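Mannitol dehydrogenase (Pseudomonas fluorescens, PDB 1LJ8) probably catalyses the NAD-dependent interconversion of mannitol and fructose, as a long-chain dehydrogenase built on a Rossmann-type nucleotide-binding domain. Local coordinates at residues A[6-11]-A[15-20]; A[77-82]-A[250-255]. One frame throughout, in Å; residues are numbered along the deposited sequence.

Interaction 1 of 2, residues A[6-11]-A[15-20]; sequences QNLTQL and VKLPAY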
loop_
_atom_site.group_PDB
_atom_site.type_symbol
_atom_site.label_atom_id
_atom_site.label_comp_id
_atom_site.label_asym_id
_atom_site.label_seq_id
_atom_site.Cartn_x
_atom_site.Cartn_y
_atom_site.Cartn_z
ATOM N N GLN A 6 0.838 -16.212 27.504
ATOM C CA GLN A 6 0.475 -16.532 28.873
ATOM C C GLN A 6 -0.967 -16.171 29.178
ATOM O O GLN A 6 -1.650 -16.917 29.884
ATOM C CB GLN A 6 1.405 -15.811 29.850
ATOM C CG GLN A 6 1.464 -16.443 31.230
ATOM C CD GLN A 6 1.927 -17.922 31.222
ATOM O OE1 GLN A 6 2.787 -18.341 30.421
ATOM N NE2 GLN A 6 1.332 -18.724 32.122
ATOM N N ASN A 7 -1.452 -15.056 28.605
ATOM C CA ASN A 7 -2.792 -14.577 28.888
ATOM C C ASN A 7 -3.827 -14.888 27.846
ATOM O O ASN A 7 -4.997 -14.511 27.986
ATOM C CB ASN A 7 -2.778 -13.050 29.069
ATOM C CG ASN A 7 -1.873 -12.601 30.199
ATOM O OD1 ASN A 7 -1.605 -13.375 31.166
ATOM N ND2 ASN A 7 -1.421 -11.353 30.128
ATOM N N LEU A 8 -3.404 -15.588 26.805
ATOM C CA LEU A 8 -4.295 -15.865 25.681
ATOM C C LEU A 8 -5.649 -16.460 26.076
ATOM O O LEU A 8 -6.660 -16.170 25.442
ATOM C CB LEU A 8 -3.558 -16.754 24.686
ATOM C CG LEU A 8 -4.161 -16.953 23.284
ATOM C CD1 LEU A 8 -4.411 -15.584 22.580
ATOM C CD2 LEU A 8 -3.168 -17.815 22.477
ATOM N N THR A 9 -5.685 -17.281 27.126
ATOM C CA THR A 9 -6.959 -17.878 27.509
ATOM C C THR A 9 -7.706 -17.056 28.553
ATOM O O THR A 9 -8.770 -17.458 29.041
ATOM C CB THR A 9 -6.759 -19.346 28.044
ATOM O OG1 THR A 9 -6.039 -19.331 29.280
ATOM C CG2 THR A 9 -5.997 -20.170 27.017
ATOM N N GLN A 10 -7.172 -15.893 28.891
ATOM C CA GLN A 10 -7.824 -15.058 29.886
ATOM C C GLN A 10 -8.333 -13.713 29.326
ATOM O O GLN A 10 -8.338 -12.697 30.035
ATOM C CB GLN A 10 -6.853 -14.780 31.020
ATOM C CG GLN A 10 -6.150 -16.010 31.567
ATOM C CD GLN A 10 -5.123 -15.614 32.617
ATOM O OE1 GLN A 10 -5.471 -14.961 33.612
ATOM N NE2 GLN A 10 -3.854 -15.991 32.402
ATOM N N LEU A 11 -8.751 -13.694 28.062
ATOM C CA LEU A 11 -9.261 -12.459 27.458
ATOM C C LEU A 11 -10.777 -12.485 27.477
ATOM O O LEU A 11 -11.378 -13.506 27.810
ATOM C CB LEU A 11 -8.766 -12.328 25.994
ATOM C CG LEU A 11 -7.233 -12.392 25.900
ATOM C CD1 LEU A 11 -6.789 -12.370 24.412
ATOM C CD2 LEU A 11 -6.628 -11.201 26.642
ATOM N N VAL A 15 -13.594 -12.429 22.301
ATOM C CA VAL A 15 -12.339 -12.404 21.560
ATOM C C VAL A 15 -12.042 -13.775 20.947
ATOM O O VAL A 15 -11.899 -14.760 21.677
ATOM C CB VAL A 15 -11.173 -11.968 22.483
ATOM C CG1 VAL A 15 -9.856 -11.966 21.686
ATOM C CG2 VAL A 15 -11.437 -10.573 23.022
ATOM N N LYS A 16 -11.935 -13.834 19.614
ATOM C CA LYS A 16 -11.646 -15.082 18.906
ATOM C C LYS A 16 -10.154 -15.390 19.004
ATOM O O LYS A 16 -9.295 -14.486 18.922
ATOM C CB LYS A 16 -12.066 -14.955 17.443
ATOM C CG LYS A 16 -13.443 -14.309 17.256
ATOM C CD LYS A 16 -14.611 -15.265 17.380
ATOM C CE LYS A 16 -15.918 -14.590 16.820
ATOM N NZ LYS A 16 -15.974 -14.246 15.299
ATOM N N LEU A 17 -9.851 -16.664 19.244
ATOM C CA LEU A 17 -8.467 -17.123 19.412
ATOM C C LEU A 17 -8.059 -18.123 18.342
ATOM O O LEU A 17 -8.912 -18.806 17.757
ATOM C CB LEU A 17 -8.326 -17.837 20.766
ATOM C CG LEU A 17 -8.874 -17.120 22.009
ATOM C CD1 LEU A 17 -8.728 -18.070 23.188
ATOM C CD2 LEU A 17 -8.147 -15.771 22.258
ATOM N N PRO A 18 -6.762 -18.214 18.066
ATOM C CA PRO A 18 -6.273 -19.171 17.070
ATOM C C PRO A 18 -6.773 -20.537 17.542
ATOM O O PRO A 18 -6.786 -20.817 18.765
ATOM C CB PRO A 18 -4.768 -19.090 17.239
ATOM C CG PRO A 18 -4.542 -17.650 17.570
ATOM C CD PRO A 18 -5.674 -17.337 18.539
ATOM N N ALA A 19 -7.177 -21.381 16.606
ATOM C CA ALA A 19 -7.696 -22.713 16.941
ATOM C C ALA A 19 -6.616 -23.761 16.746
ATOM O O ALA A 19 -6.852 -24.947 16.955
ATOM C CB ALA A 19 -8.924 -23.052 16.083
ATOM N N TYR A 20 -5.409 -23.337 16.411
ATOM C CA TYR A 20 -4.315 -24.284 16.216
ATOM C C TYR A 20 -3.293 -24.069 17.313
ATOM O O TYR A 20 -3.295 -23.025 17.982
ATOM C CB TYR A 20 -3.666 -24.058 14.844
ATOM C CG TYR A 20 -3.341 -22.588 14.570
ATOM C CD1 TYR A 20 -2.051 -22.071 14.781
ATOM C CD2 TYR A 20 -4.328 -21.737 14.108
ATOM C CE1 TYR A 20 -1.759 -20.706 14.528
ATOM C CE2 TYR A 20 -4.064 -20.366 13.834
ATOM C CZ TYR A 20 -2.758 -19.871 14.056
ATOM O OH TYR A 20 -2.488 -18.535 13.793
#
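L17 meets L8 and L11 where the N-terminal arm, still ahead of strand 27-32 of the Rossmann-type domain, folds back on itself. No hydrogen bond joins 6-11 to 15-20; the contact is a small apolar cluster of L8, L11, V15 and L17. From CB, the L17 side chain runs toward 6-11. Its CG stands 4.2 Å from L8 O, and the fork of two methyls faces this oxygen, CD1 3.6 Å and CD2 3.5 Å from L8 O. CD2 also carries the apolar part of the contact, touching L8 CD1 at 3.8 Å and L11 CD1 at 4.2 Å. L8 has CG anti to its own backbone N (chi1 -167°), which brings CD1 alongside L17, the two side chains sliding past each other in opposite directions. With an alanine in place of L17, both methyls are gone, and L8 CD1 and L11 CD1 would probably lose the neighbour they share and be freer to turn. V98 of strand 96-107 touches L8, L11 and V15, and K16 forms backbone hydrogen bonds with V96 and V98, so the cluster lies against that strand. L11 crosses V15 at a slant, the methyl L11 CD1 resting 4.1 Å from V15 CG1.

Interaction 2 of 2, residues A[77-82]-A[250-255]; sequences AGQDYL and IDDAWP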
loop_
_atom_site.group_PDB
_atom_site.type_symbol
_atom_site.label_atom_id
_atom_site.label_comp_id
_atom_site.label_asym_id
_atom_site.label_seq_id
_atom_site.Cartn_x
_atom_site.Cartn_y
_atom_site.Cartn_z
ATOM N N ALA A 77 7.276 -8.836 19.610
ATOM C CA ALA A 77 8.031 -9.810 20.416
ATOM C C ALA A 77 7.548 -9.800 21.857
ATOM O O ALA A 77 7.535 -10.844 22.509
ATOM C CB ALA A 77 9.517 -9.520 20.366
ATOM N N GLY A 78 7.139 -8.632 22.354
ATOM C CA GLY A 78 6.651 -8.572 23.729
ATOM C C GLY A 78 5.293 -9.247 23.899
ATOM O O GLY A 78 4.784 -9.404 25.017
ATOM N N GLN A 79 4.702 -9.674 22.784
ATOM C CA GLN A 79 3.402 -10.357 22.795
ATOM C C GLN A 79 3.536 -11.786 22.199
ATOM O O GLN A 79 2.531 -12.423 21.852
ATOM C CB GLN A 79 2.352 -9.535 21.998
ATOM C CG GLN A 79 2.138 -8.226 22.714
ATOM C CD GLN A 79 1.136 -7.255 22.093
ATOM O OE1 GLN A 79 0.853 -6.238 22.707
ATOM N NE2 GLN A 79 0.612 -7.553 20.884
ATOM N N ASP A 80 4.772 -12.284 22.114
ATOM C CA ASP A 80 5.046 -13.627 21.584
ATOM C C ASP A 80 4.575 -13.687 20.120
ATOM O O ASP A 80 4.187 -14.733 19.602
ATOM C CB ASP A 80 4.319 -14.687 22.432
ATOM C CG ASP A 80 4.761 -14.684 23.886
ATOM O OD1 ASP A 80 6.001 -14.746 24.121
ATOM O OD2 ASP A 80 3.871 -14.601 24.782
ATOM N N TYR A 81 4.645 -12.536 19.473
ATOM C CA TYR A 81 4.263 -12.341 18.074
ATOM C C TYR A 81 2.767 -12.436 17.789
ATOM O O TYR A 81 2.332 -12.389 16.632
ATOM C CB TYR A 81 5.101 -13.223 17.133
ATOM C CG TYR A 81 6.497 -12.643 16.997
ATOM C CD1 TYR A 81 7.536 -13.076 17.817
ATOM C CD2 TYR A 81 6.743 -11.551 16.144
ATOM C CE1 TYR A 81 8.795 -12.403 17.808
ATOM C CE2 TYR A 81 7.988 -10.903 16.128
ATOM C CZ TYR A 81 9.001 -11.332 16.975
ATOM O OH TYR A 81 10.208 -10.626 17.012
ATOM N N LEU A 82 1.970 -12.446 18.855
ATOM C CA LEU A 82 0.505 -12.407 18.694
ATOM C C LEU A 82 0.065 -10.909 18.566
ATOM O O LEU A 82 0.723 -10.025 19.093
ATOM C CB LEU A 82 -0.194 -12.998 19.942
ATOM C CG LEU A 82 0.087 -14.475 20.257
ATOM C CD1 LEU A 82 -0.539 -14.864 21.612
ATOM C CD2 LEU A 82 -0.456 -15.345 19.147
ATOM N N ILE A 250 -8.488 -5.803 26.039
ATOM C CA ILE A 250 -7.141 -6.211 25.644
ATOM C C ILE A 250 -6.168 -5.036 25.658
ATOM O O ILE A 250 -6.475 -3.945 25.090
ATOM C CB ILE A 250 -7.111 -6.766 24.175
ATOM C CG1 ILE A 250 -8.129 -7.917 24.000
ATOM C CG2 ILE A 250 -5.647 -7.233 23.847
ATOM C CD1 ILE A 250 -8.283 -8.403 22.509
ATOM N N ASP A 251 -5.002 -5.259 26.256
ATOM C CA ASP A 251 -3.971 -4.231 26.253
ATOM C C ASP A 251 -3.014 -4.766 25.201
ATOM O O ASP A 251 -2.248 -5.687 25.456
ATOM C CB ASP A 251 -3.286 -4.124 27.623
ATOM C CG ASP A 251 -4.243 -3.660 28.718
ATOM O OD1 ASP A 251 -4.871 -2.598 28.519
ATOM O OD2 ASP A 251 -4.366 -4.357 29.781
ATOM N N ASP A 252 -3.111 -4.225 23.987
ATOM C CA ASP A 252 -2.276 -4.673 22.875
ATOM C C ASP A 252 -1.365 -3.480 22.520
ATOM O O ASP A 252 -1.851 -2.383 22.259
ATOM C CB ASP A 252 -3.197 -5.056 21.696
ATOM C CG ASP A 252 -2.449 -5.712 20.542
ATOM O OD1 ASP A 252 -1.238 -5.450 20.376
ATOM O OD2 ASP A 252 -3.086 -6.485 19.803
ATOM N N ALA A 253 -0.037 -3.685 22.500
ATOM C CA ALA A 253 0.857 -2.577 22.216
ATOM C C ALA A 253 0.688 -2.144 20.753
ATOM O O ALA A 253 1.012 -1.007 20.417
ATOM C CB ALA A 253 2.335 -2.984 22.443
ATOM N N TRP A 254 0.229 -3.052 19.901
ATOM C CA TRP A 254 0.121 -2.687 18.462
ATOM C C TRP A 254 -0.880 -3.554 17.730
ATOM O O TRP A 254 -0.540 -4.448 16.944
ATOM C CB TRP A 254 1.518 -2.801 17.792
ATOM C CG TRP A 254 1.634 -2.225 16.372
ATOM C CD1 TRP A 254 1.085 -1.066 15.903
ATOM C CD2 TRP A 254 2.315 -2.829 15.272
ATOM N NE1 TRP A 254 1.379 -0.922 14.553
ATOM C CE2 TRP A 254 2.131 -1.995 14.153
ATOM C CE3 TRP A 254 3.055 -4.015 15.125
ATOM C CZ2 TRP A 254 2.667 -2.310 12.885
ATOM C CZ3 TRP A 254 3.573 -4.334 13.877
ATOM C CH2 TRP A 254 3.375 -3.484 12.773
ATOM N N PRO A 255 -2.154 -3.318 18.007
ATOM C CA PRO A 255 -3.154 -4.116 17.300
ATOM C C PRO A 255 -3.244 -3.580 15.855
ATOM O O PRO A 255 -2.650 -2.541 15.548
ATOM C CB PRO A 255 -4.440 -3.829 18.071
ATOM C CG PRO A 255 -4.258 -2.378 18.553
ATOM C CD PRO A 255 -2.749 -2.346 18.945
#
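Q79 reaches across to D252 and A253 mainly through hydrogen bonds, its amide carried out by an extended chain (chi2 180°). Two bonds cross the contact. A253 N gives its hydrogen to Q79 OE1 at 2.7 Å, nearly straight and in the carbonyl plane, while Q79 NE2 donates to D252 OD1 at 2.8 Å. The amide and carboxylate planes are 63° apart, and NE2 comes to OD1 from above the carboxylate, while OD1 lies almost in the plane of the amide. Bonds inside each segment fix both partners. Q79 NE2 donates a second time, to L82 O at 3.1 Å, which together with the bond to A253 holds the amide against rotation. D252 OD1 also accepts W254 N at 2.9 Å, from the carboxylate face opposite NE2, making an Asx turn. Outside partners add to these bonds: K2 NZ with Q79 OE1, T84 OG1 with D252 OD2. The W254 side chain comes within about 5 Å of the bound NAD and makes a cation-pi contact with R39. Q79 sits in the Schellman motif that ends helix 69-77, with D80 as C-prime residue; both loops then enter neighbouring parallel strands, 83-87 and 256-258, on the cofactor-binding Rossmann-type sheet.

How the interactions relate
Interaction 1 closes before interaction 2 opens along the chain, yet their centres are about 12 Å apart, on the same side of the chain's centre. They touch directly: V15 CG2 packs on I250 CD1 at 3.9 Å, and L8 CD2 on L82 CD1 at 4.0 Å. Strand 96-107 backs both: V98, under the cluster of interaction 1, is also touched by L82, and V96 by I250. The first residues of the chain also run between them, M1 meeting L11 and D251. The N-terminal arm thus packs beside the edge of the mixed sheet formed by 96-107, 83-87 and 256-258, where the last two begin; interaction 2 extends toward the NAD, whereas interaction 1 lies away from it.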